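Local coordinates for protein alkaline serine protease (PDB 1Y9Z) that probably cleaves peptide bonds as a cold-adapted, subtilisin-like serine protease of an Antarctic bacterium, at residues S207-G212 / E363-T368; A187-Y192 / P201-L206; R24-I29 / H374-A379. One frame throughout, in Å; residues are numbered along the deposited sequence.

Contact 1: residues S207-G212 / E363-T368. With PMS (phenylmethanesulfonic acid), chain H.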
loop_
_atom_site.group_PDB
_atom_site.type_symbol
_atom_site.label_atom_id
_atom_site.label_comp_id
_atom_site.label_asym_id
_atom_site.label_seq_id
_atom_site.Cartn_x
_atom_site.Cartn_y
_atom_site.Cartn_z
ATOM N N SER A 207 6.292 -0.670 -2.837
ATOM C CA SER A 207 6.995 -1.567 -1.932
ATOM C C SER A 207 7.690 -2.674 -2.710
ATOM O O SER A 207 7.629 -2.727 -3.940
ATOM C CB SER A 207 6.031 -2.183 -0.909
ATOM O OG SER A 207 6.740 -2.891 0.100
ATOM N N THR A 208 8.360 -3.547 -1.971
ATOM C CA THR A 208 9.070 -4.687 -2.529
ATOM C C THR A 208 8.102 -5.755 -3.032
ATOM O O THR A 208 7.029 -5.955 -2.462
ATOM C CB THR A 208 9.940 -5.348 -1.451
ATOM O OG1 THR A 208 9.137 -5.574 -0.284
ATOM C CG2 THR A 208 11.114 -4.459 -1.073
ATOM N N VAL A 209 8.474 -6.423 -4.118
ATOM C CA VAL A 209 7.683 -7.534 -4.634
ATOM C C VAL A 209 8.678 -8.611 -5.042
ATOM O O VAL A 209 9.874 -8.340 -5.162
ATOM C CB VAL A 209 6.811 -7.156 -5.860
ATOM C CG1 VAL A 209 5.753 -6.135 -5.455
ATOM C CG2 VAL A 209 7.679 -6.638 -6.992
ATOM N N THR A 210 8.194 -9.833 -5.229
ATOM C CA THR A 210 9.054 -10.935 -5.636
ATOM C C THR A 210 9.917 -10.467 -6.804
ATOM O O THR A 210 9.414 -9.875 -7.761
ATOM C CB THR A 210 8.207 -12.140 -6.054
ATOM O OG1 THR A 210 7.363 -12.511 -4.958
ATOM C CG2 THR A 210 9.093 -13.321 -6.435
ATOM N N VAL A 211 11.217 -10.731 -6.713
ATOM C CA VAL A 211 12.165 -10.304 -7.734
ATOM C C VAL A 211 11.700 -10.547 -9.165
ATOM O O VAL A 211 11.333 -11.664 -9.537
ATOM C CB VAL A 211 13.540 -10.979 -7.518
ATOM C CG1 VAL A 211 14.484 -10.640 -8.668
ATOM C CG2 VAL A 211 14.142 -10.505 -6.197
ATOM N N GLY A 212 11.712 -9.473 -9.952
ATOM C CA GLY A 212 11.323 -9.546 -11.348
ATOM C C GLY A 212 9.844 -9.453 -11.677
ATOM O O GLY A 212 9.488 -9.365 -12.851
ATOM N N GLU A 363 6.866 -2.395 -6.790
ATOM C CA GLU A 363 5.642 -2.085 -7.509
ATOM C C GLU A 363 4.647 -1.345 -6.634
ATOM O O GLU A 363 4.672 -1.461 -5.407
ATOM C CB GLU A 363 4.991 -3.372 -8.035
ATOM C CG GLU A 363 3.875 -3.119 -9.044
ATOM C CD GLU A 363 3.356 -4.386 -9.698
ATOM O OE1 GLU A 363 2.517 -4.267 -10.616
ATOM O OE2 GLU A 363 3.778 -5.492 -9.302
ATOM N N TYR A 364 3.784 -0.572 -7.284
ATOM C CA TYR A 364 2.735 0.162 -6.595
ATOM C C TYR A 364 1.509 -0.740 -6.481
ATOM O O TYR A 364 1.081 -1.342 -7.469
ATOM C CB TYR A 364 2.341 1.418 -7.376
ATOM C CG TYR A 364 3.261 2.597 -7.174
ATOM C CD1 TYR A 364 4.386 2.786 -7.981
ATOM C CD2 TYR A 364 3.015 3.518 -6.159
ATOM C CE1 TYR A 364 5.242 3.870 -7.777
ATOM C CE2 TYR A 364 3.860 4.595 -5.946
ATOM C CZ TYR A 364 4.971 4.768 -6.754
ATOM O OH TYR A 364 5.803 5.838 -6.516
ATOM N N TYR A 365 0.967 -0.836 -5.269
ATOM C CA TYR A 365 -0.234 -1.624 -4.986
ATOM C C TYR A 365 -1.249 -0.728 -4.284
ATOM O O TYR A 365 -0.879 0.266 -3.659
ATOM C CB TYR A 365 0.048 -2.773 -4.012
ATOM C CG TYR A 365 0.644 -4.053 -4.554
ATOM C CD1 TYR A 365 0.598 -5.214 -3.783
ATOM C CD2 TYR A 365 1.282 -4.112 -5.795
ATOM C CE1 TYR A 365 1.168 -6.398 -4.218
ATOM C CE2 TYR A 365 1.863 -5.310 -6.247
ATOM C CZ TYR A 365 1.800 -6.444 -5.445
ATOM O OH TYR A 365 2.374 -7.627 -5.844
ATOM N N ASN A 366 -2.521 -1.111 -4.370
ATOM C CA ASN A 366 -3.614 -0.401 -3.698
ATOM C C ASN A 366 -4.301 -1.416 -2.795
ATOM O O ASN A 366 -4.395 -2.592 -3.147
ATOM C CB ASN A 366 -4.695 0.063 -4.678
ATOM C CG ASN A 366 -4.181 0.968 -5.765
ATOM O OD1 ASN A 366 -4.790 1.053 -6.833
ATOM N ND2 ASN A 366 -3.082 1.661 -5.510
ATOM N N GLY A 367 -4.805 -0.969 -1.650
ATOM C CA GLY A 367 -5.526 -1.889 -0.792
ATOM C C GLY A 367 -5.459 -1.651 0.697
ATOM O O GLY A 367 -4.523 -1.029 1.200
ATOM N N THR A 368 -6.474 -2.133 1.411
ATOM C CA THR A 368 -6.477 -2.014 2.859
ATOM C C THR A 368 -5.363 -2.934 3.358
ATOM O O THR A 368 -4.880 -2.784 4.476
ATOM C CB THR A 368 -7.838 -2.436 3.480
ATOM O OG1 THR A 368 -8.233 -3.720 2.984
ATOM C CG2 THR A 368 -8.906 -1.410 3.151
HETATM C C PMS H . -6.694 -8.250 0.285
HETATM S S PMS H . -6.479 -7.178 1.727
HETATM C C1 PMS H . -6.757 -9.758 0.634
HETATM C C2 PMS H . -8.049 -10.341 0.900
HETATM C C3 PMS H . -8.153 -11.731 1.225
HETATM C C4 PMS H . -6.929 -12.505 1.272
HETATM C C5 PMS H . -5.657 -11.939 1.012
HETATM C C6 PMS H . -5.504 -10.556 0.684
HETATM O O2S PMS H . -7.230 -7.769 2.830
HETATM O O1S PMS H . -6.984 -5.857 1.433
#
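Ser207 and Glu363 form a hydrogen-bonded antiparallel pair in the two-stranded sheet that joins strand 205-208 to strand 362-365, in the subtilisin-like fold just upstream of the helix entered at Thr368. Glu363 N reaches Ser207 O at 3.0 Å, close to the line of the carbonyl bond. In the return bond, Ser207 N meets Glu363 O at 3.1 Å, with the donor tilted 35° from the carbonyl plane. Glu363 O also accepts a hydrogen bond from His68 NE2, while the Ser207 hydroxyl is bonded to His68 O, which ties the pair to helix 65-74.

Beside the paired backbones, side-chain packing runs along Tyr365. Its CB leaves strand 362-365 toward segment 207-212, and CG lies anti to the carbonyl carbon (chi1 -82°), which carries the ring out beside Val209. Moving outward, Tyr365 CE2 comes within 4.1 Å of Val209 CG1, CZ within 4.0 Å, and OH, at the tip, within 3.7 Å. The methyl approaches the ring obliquely, and the same Val209 CG1 also touches Glu363 CB at 3.9 Å. Glu363 runs out extended and its CD lies at the edge of the Tyr365 ring, in the ring plane. His68 of helix 65-74 stacks on the same ring.

Further along, the chain passes through Gly367, at the N-cap position, and enters helix 368-385 beside the bound phenylmethanesulfonic acid. Which acceptor takes the Thr368 hydroxyl proton is not settled, although the ligand is one candidate. Thr368 OG1 itself accepts a hydrogen bond from Gly158 N, and it lies 2.9 Å from sulfonyl oxygen O1S of the ligand.

Contact 2: residues A187-Y192 / P201-L206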
loop_
_atom_site.group_PDB
_atom_site.type_symbol
_atom_site.label_atom_id
_atom_site.label_comp_id
_atom_site.label_asym_id
_atom_site.label_seq_id
_atom_site.Cartn_x
_atom_site.Cartn_y
_atom_site.Cartn_z
ATOM N N ALA A 187 -10.183 5.880 0.650
ATOM C CA ALA A 187 -10.087 5.109 -0.584
ATOM C C ALA A 187 -11.470 4.566 -0.926
ATOM O O ALA A 187 -12.114 3.923 -0.096
ATOM C CB ALA A 187 -9.099 3.968 -0.408
ATOM N N ALA A 188 -11.918 4.811 -2.152
ATOM C CA ALA A 188 -13.240 4.373 -2.580
ATOM C C ALA A 188 -13.520 2.892 -2.349
ATOM O O ALA A 188 -14.661 2.504 -2.092
ATOM C CB ALA A 188 -13.450 4.716 -4.055
ATOM N N PHE A 189 -12.486 2.063 -2.434
ATOM C CA PHE A 189 -12.650 0.623 -2.251
ATOM C C PHE A 189 -12.638 0.155 -0.800
ATOM O O PHE A 189 -13.043 -0.969 -0.507
ATOM C CB PHE A 189 -11.542 -0.129 -2.998
ATOM C CG PHE A 189 -10.151 0.210 -2.519
ATOM C CD1 PHE A 189 -9.318 1.020 -3.283
ATOM C CD2 PHE A 189 -9.687 -0.248 -1.287
ATOM C CE1 PHE A 189 -8.046 1.370 -2.825
ATOM C CE2 PHE A 189 -8.422 0.097 -0.821
ATOM C CZ PHE A 189 -7.602 0.908 -1.592
ATOM N N SER A 190 -12.161 1.006 0.102
ATOM C CA SER A 190 -12.042 0.639 1.509
ATOM C C SER A 190 -13.389 0.431 2.192
ATOM O O SER A 190 -14.183 1.359 2.317
ATOM C CB SER A 190 -11.224 1.704 2.245
ATOM O OG SER A 190 -10.855 1.275 3.540
ATOM N N GLN A 191 -13.641 -0.797 2.636
ATOM C CA GLN A 191 -14.900 -1.112 3.299
ATOM C C GLN A 191 -15.101 -0.249 4.538
ATOM O O GLN A 191 -14.179 -0.043 5.328
ATOM C CB GLN A 191 -14.946 -2.603 3.651
ATOM C CG GLN A 191 -15.251 -3.475 2.437
ATOM C CD GLN A 191 -15.007 -4.951 2.671
ATOM O OE1 GLN A 191 -15.545 -5.549 3.609
ATOM N NE2 GLN A 191 -14.200 -5.554 1.810
ATOM N N TYR A 192 -16.317 0.268 4.690
ATOM C CA TYR A 192 -16.646 1.125 5.820
ATOM C C TYR A 192 -17.596 0.411 6.780
ATOM O O TYR A 192 -18.688 -0.012 6.395
ATOM C CB TYR A 192 -17.264 2.441 5.320
ATOM C CG TYR A 192 -18.490 2.274 4.445
ATOM C CD1 TYR A 192 -18.378 1.911 3.098
ATOM C CD2 TYR A 192 -19.766 2.465 4.971
ATOM C CE1 TYR A 192 -19.516 1.743 2.301
ATOM C CE2 TYR A 192 -20.901 2.298 4.188
ATOM C CZ TYR A 192 -20.773 1.939 2.857
ATOM O OH TYR A 192 -21.912 1.781 2.099
ATOM N N PRO A 201 -1.880 4.441 4.974
ATOM C CA PRO A 201 -1.674 4.663 3.539
ATOM C C PRO A 201 -2.077 3.405 2.763
ATOM O O PRO A 201 -1.552 2.321 3.030
ATOM C CB PRO A 201 -0.175 4.942 3.454
ATOM C CG PRO A 201 0.117 5.606 4.780
ATOM C CD PRO A 201 -0.661 4.747 5.744
ATOM N N GLY A 202 -2.998 3.545 1.808
ATOM C CA GLY A 202 -3.453 2.386 1.055
ATOM C C GLY A 202 -3.705 2.552 -0.435
ATOM O O GLY A 202 -4.200 1.627 -1.079
ATOM N N GLU A 203 -3.392 3.718 -0.989
ATOM C CA GLU A 203 -3.566 3.948 -2.422
ATOM C C GLU A 203 -2.200 4.314 -2.985
ATOM O O GLU A 203 -1.519 5.189 -2.451
ATOM C CB GLU A 203 -4.557 5.090 -2.679
ATOM C CG GLU A 203 -4.718 5.505 -4.150
ATOM C CD GLU A 203 -5.343 4.434 -5.040
ATOM O OE1 GLU A 203 -6.061 3.550 -4.525
ATOM O OE2 GLU A 203 -5.136 4.488 -6.271
ATOM N N ALA A 204 -1.799 3.629 -4.050
ATOM C CA ALA A 204 -0.508 3.881 -4.691
ATOM C C ALA A 204 0.631 3.713 -3.690
ATOM O O ALA A 204 1.387 4.652 -3.425
ATOM C CB ALA A 204 -0.484 5.290 -5.289
ATOM N N ILE A 205 0.745 2.507 -3.139
ATOM C CA ILE A 205 1.783 2.198 -2.164
ATOM C C ILE A 205 2.927 1.425 -2.820
ATOM O O ILE A 205 2.756 0.284 -3.251
ATOM C CB ILE A 205 1.213 1.355 -0.991
ATOM C CG1 ILE A 205 0.029 2.089 -0.342
ATOM C CG2 ILE A 205 2.305 1.070 0.030
ATOM C CD1 ILE A 205 0.332 3.512 0.105
ATOM N N LEU A 206 4.092 2.060 -2.898
ATOM C CA LEU A 206 5.266 1.433 -3.488
ATOM C C LEU A 206 5.967 0.560 -2.456
ATOM O O LEU A 206 6.204 0.990 -1.326
ATOM C CB LEU A 206 6.239 2.506 -3.985
ATOM C CG LEU A 206 7.571 2.016 -4.562
ATOM C CD1 LEU A 206 7.321 1.226 -5.841
ATOM C CD2 LEU A 206 8.473 3.215 -4.837
#
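The ring of Phe189 meets segment 201-206 with its rim: Glu203 OE1 and Gly202 O both lie at the ring edge, near its plane, while one face carries the methyl of Ala187, 3.6 Å above the plane and displaced toward the rim. Glu203 OE1 stands 3.4 Å from Phe189 CE1, and Gly202 O stands 3.5 Å from Phe189 CZ, so neighbouring C-H groups each point at an oxygen. The carboxylate is turned 44° from the ring plane.

The ring sits on a type I beta turn from Ala187 to Ser190, in the loop between strands 174-180 and 196-201 of the subtilisin-like domain, closed by Ser190 N to Ala187 O at 2.9 Å. Phe189 CG lies between its own N and carbonyl carbon (chi1 61°), which swings the ring across the turn and over the Ala187 methyl. Glu203 reaches in by a bend at its second torsion (chi2 66°). Its other oxygen, OE2, takes a hydrogen bond from Asn319 N, which helps fix the rotation of the carboxylate. Phe189 also touches Asn159, which lines the ligand pocket and probably corresponds to the oxyanion-hole asparagine of subtilisins; the Phe189 side chain is about 7 Å from the bound phenylmethanesulfonic acid.

The aromatic rim carries slight positive charge and both neighbours are oxygens, so the contact probably gains a weak electrostatic attraction, without a conventional hydrogen bond between the segments.

Contact 3: residues R24-I29 / H374-A379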
loop_
_atom_site.group_PDB
_atom_site.type_symbol
_atom_site.label_atom_id
_atom_site.label_comp_id
_atom_site.label_asym_id
_atom_site.label_seq_id
_atom_site.Cartn_x
_atom_site.Cartn_y
_atom_site.Cartn_z
ATOM N N ARG A 24 10.764 -6.568 20.181
ATOM C CA ARG A 24 9.439 -6.885 19.648
ATOM C C ARG A 24 9.536 -7.898 18.506
ATOM O O ARG A 24 10.568 -8.016 17.843
ATOM C CB ARG A 24 8.755 -5.629 19.081
ATOM C CG ARG A 24 8.498 -4.484 20.052
ATOM C CD ARG A 24 7.452 -4.835 21.097
ATOM N NE ARG A 24 8.003 -5.676 22.153
ATOM C CZ ARG A 24 7.276 -6.256 23.101
ATOM N NH1 ARG A 24 7.865 -7.004 24.024
ATOM N NH2 ARG A 24 5.960 -6.095 23.125
ATOM N N THR A 25 8.449 -8.626 18.286
ATOM C CA THR A 25 8.385 -9.587 17.193
ATOM C C THR A 25 7.044 -9.415 16.495
ATOM O O THR A 25 5.993 -9.461 17.136
ATOM C CB THR A 25 8.499 -11.050 17.676
ATOM O OG1 THR A 25 9.800 -11.273 18.234
ATOM C CG2 THR A 25 8.296 -12.011 16.509
ATOM N N ILE A 26 7.086 -9.183 15.188
ATOM C CA ILE A 26 5.862 -9.034 14.413
ATOM C C ILE A 26 5.763 -10.211 13.451
ATOM O O ILE A 26 6.726 -10.546 12.762
ATOM C CB ILE A 26 5.827 -7.694 13.627
ATOM C CG1 ILE A 26 4.570 -7.643 12.752
ATOM C CG2 ILE A 26 7.085 -7.529 12.782
ATOM C CD1 ILE A 26 4.247 -6.269 12.210
ATOM N N CYS A 27 4.601 -10.854 13.434
ATOM C CA CYS A 27 4.371 -12.001 12.568
ATOM C C CYS A 27 3.454 -11.619 11.429
ATOM O O CYS A 27 2.364 -11.087 11.647
ATOM C CB CYS A 27 3.734 -13.131 13.362
ATOM S SG CYS A 27 3.658 -14.761 12.551
ATOM N N ILE A 28 3.910 -11.899 10.214
ATOM C CA ILE A 28 3.151 -11.595 9.014
ATOM C C ILE A 28 2.509 -12.867 8.468
ATOM O O ILE A 28 3.199 -13.765 7.980
ATOM C CB ILE A 28 4.062 -11.000 7.917
ATOM C CG1 ILE A 28 4.813 -9.783 8.459
ATOM C CG2 ILE A 28 3.229 -10.601 6.715
ATOM C CD1 ILE A 28 5.880 -9.251 7.514
ATOM N N ILE A 29 1.186 -12.952 8.582
ATOM C CA ILE A 29 0.445 -14.098 8.059
ATOM C C ILE A 29 0.024 -13.639 6.671
ATOM O O ILE A 29 -0.841 -12.772 6.527
ATOM C CB ILE A 29 -0.791 -14.407 8.928
ATOM C CG1 ILE A 29 -0.339 -14.797 10.339
ATOM C CG2 ILE A 29 -1.616 -15.519 8.295
ATOM C CD1 ILE A 29 -1.478 -15.171 11.278
ATOM N N HIS A 374 1.312 -0.652 7.482
ATOM C CA HIS A 374 1.770 0.651 7.958
ATOM C C HIS A 374 1.372 0.731 9.428
ATOM O O HIS A 374 2.149 1.165 10.276
ATOM C CB HIS A 374 1.101 1.807 7.201
ATOM C CG HIS A 374 1.699 2.090 5.856
ATOM N ND1 HIS A 374 1.250 1.491 4.700
ATOM C CD2 HIS A 374 2.699 2.924 5.484
ATOM C CE1 HIS A 374 1.945 1.946 3.671
ATOM N NE2 HIS A 374 2.830 2.818 4.120
ATOM N N VAL A 375 0.151 0.296 9.724
ATOM C CA VAL A 375 -0.365 0.326 11.087
ATOM C C VAL A 375 0.338 -0.663 12.014
ATOM O O VAL A 375 0.732 -0.300 13.123
ATOM C CB VAL A 375 -1.898 0.062 11.099
ATOM C CG1 VAL A 375 -2.407 -0.059 12.529
ATOM C CG2 VAL A 375 -2.619 1.199 10.388
ATOM N N SER A 376 0.507 -1.904 11.571
ATOM C CA SER A 376 1.170 -2.898 12.406
ATOM C C SER A 376 2.662 -2.605 12.531
ATOM O O SER A 376 3.267 -2.880 13.566
ATOM C CB SER A 376 0.939 -4.313 11.855
ATOM O OG SER A 376 1.433 -4.454 10.537
ATOM N N GLY A 377 3.252 -2.038 11.481
ATOM C CA GLY A 377 4.662 -1.694 11.531
ATOM C C GLY A 377 4.862 -0.596 12.561
ATOM O O GLY A 377 5.761 -0.677 13.399
ATOM N N VAL A 378 4.016 0.429 12.504
ATOM C CA VAL A 378 4.102 1.537 13.450
ATOM C C VAL A 378 3.785 1.064 14.865
ATOM O O VAL A 378 4.410 1.504 15.825
ATOM C CB VAL A 378 3.137 2.684 13.066
ATOM C CG1 VAL A 378 2.981 3.656 14.231
ATOM C CG2 VAL A 378 3.674 3.421 11.849
ATOM N N ALA A 379 2.814 0.165 14.995
ATOM C CA ALA A 379 2.444 -0.351 16.309
ATOM C C ALA A 379 3.653 -1.016 16.955
ATOM O O ALA A 379 3.936 -0.813 18.136
ATOM C CB ALA A 379 1.299 -1.355 16.179
#
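Ser376 OG, touched by Ile26 CD1 at 3.7 Å, is held by two hydrogen bonds, a sound one to Thr127 OG1 on the adjacent strand and a weak one to Thr372 O one turn back in its own helix. The arrangement belongs to the alpha/beta core of the subtilisin-like fold, where helix 368-385 packs over strand 25-30 of the mainly parallel sheet. That strand lies between strands 92-100 and 125-128.

Ile26 does the reaching from the sheet. Its CG1 is anti to the backbone N (chi1 176°) and chi2 is 166°, an extended chain that carries CD1 across to the helix. There Ile26 CD1 lies 3.9 Å from Ser376 CB and 3.8 Å from Ser376 O. In the next residue of the helix, Gly377 N is 4.4 Å from Ile26 CD1, the absence of a side chain letting the methyl lie near the backbone. Ile26 and Gly377 have the closest CA atoms across the contact, 8.0 Å apart.

The Ser376 hydroxyl lies between its own N and carbonyl carbon (chi1 60°), a turn that sends OG back toward Thr372 O and leaves CB and OG both facing the isoleucine. The buried OG has its main partner in Thr127 OG1, with the weak bond to Thr372 O beside it, while Ile26 gives it only van der Waals contact. Ile26 also touches Ile73 of helix 65-74, and Ile28, two residues on, touches the same helix, so this flank of strand 25-30 is covered by more than one helix. On the helix side, Ser376 O takes a further hydrogen bond from Thr380 OG1.

How the contacts relate
Contacts 1 and 2 share strand 205-208, lie in series along the chain, and have centres about 14 Å apart. They are joined by two probable backbone hydrogen bonds, Gly367 N to Gly202 O at 2.7 Å and Ile205 N to Tyr365 O at 2.8 Å. Both are nested inside the long loop closed by contact 3, whose centre lies about 17 Å from that of contact 1 and 19 Å from that of contact 2. Helix 368-385 links contact 3 to the others: it follows strand 362-365 of contact 1, and its His374 CE1 packs at 3.8 Å on Ile205 CG2 of contact 2. Thr368 brings contact 1 directly to the ligand pocket, whereas the side chain of Ser376 is about 12 Å from the ligand.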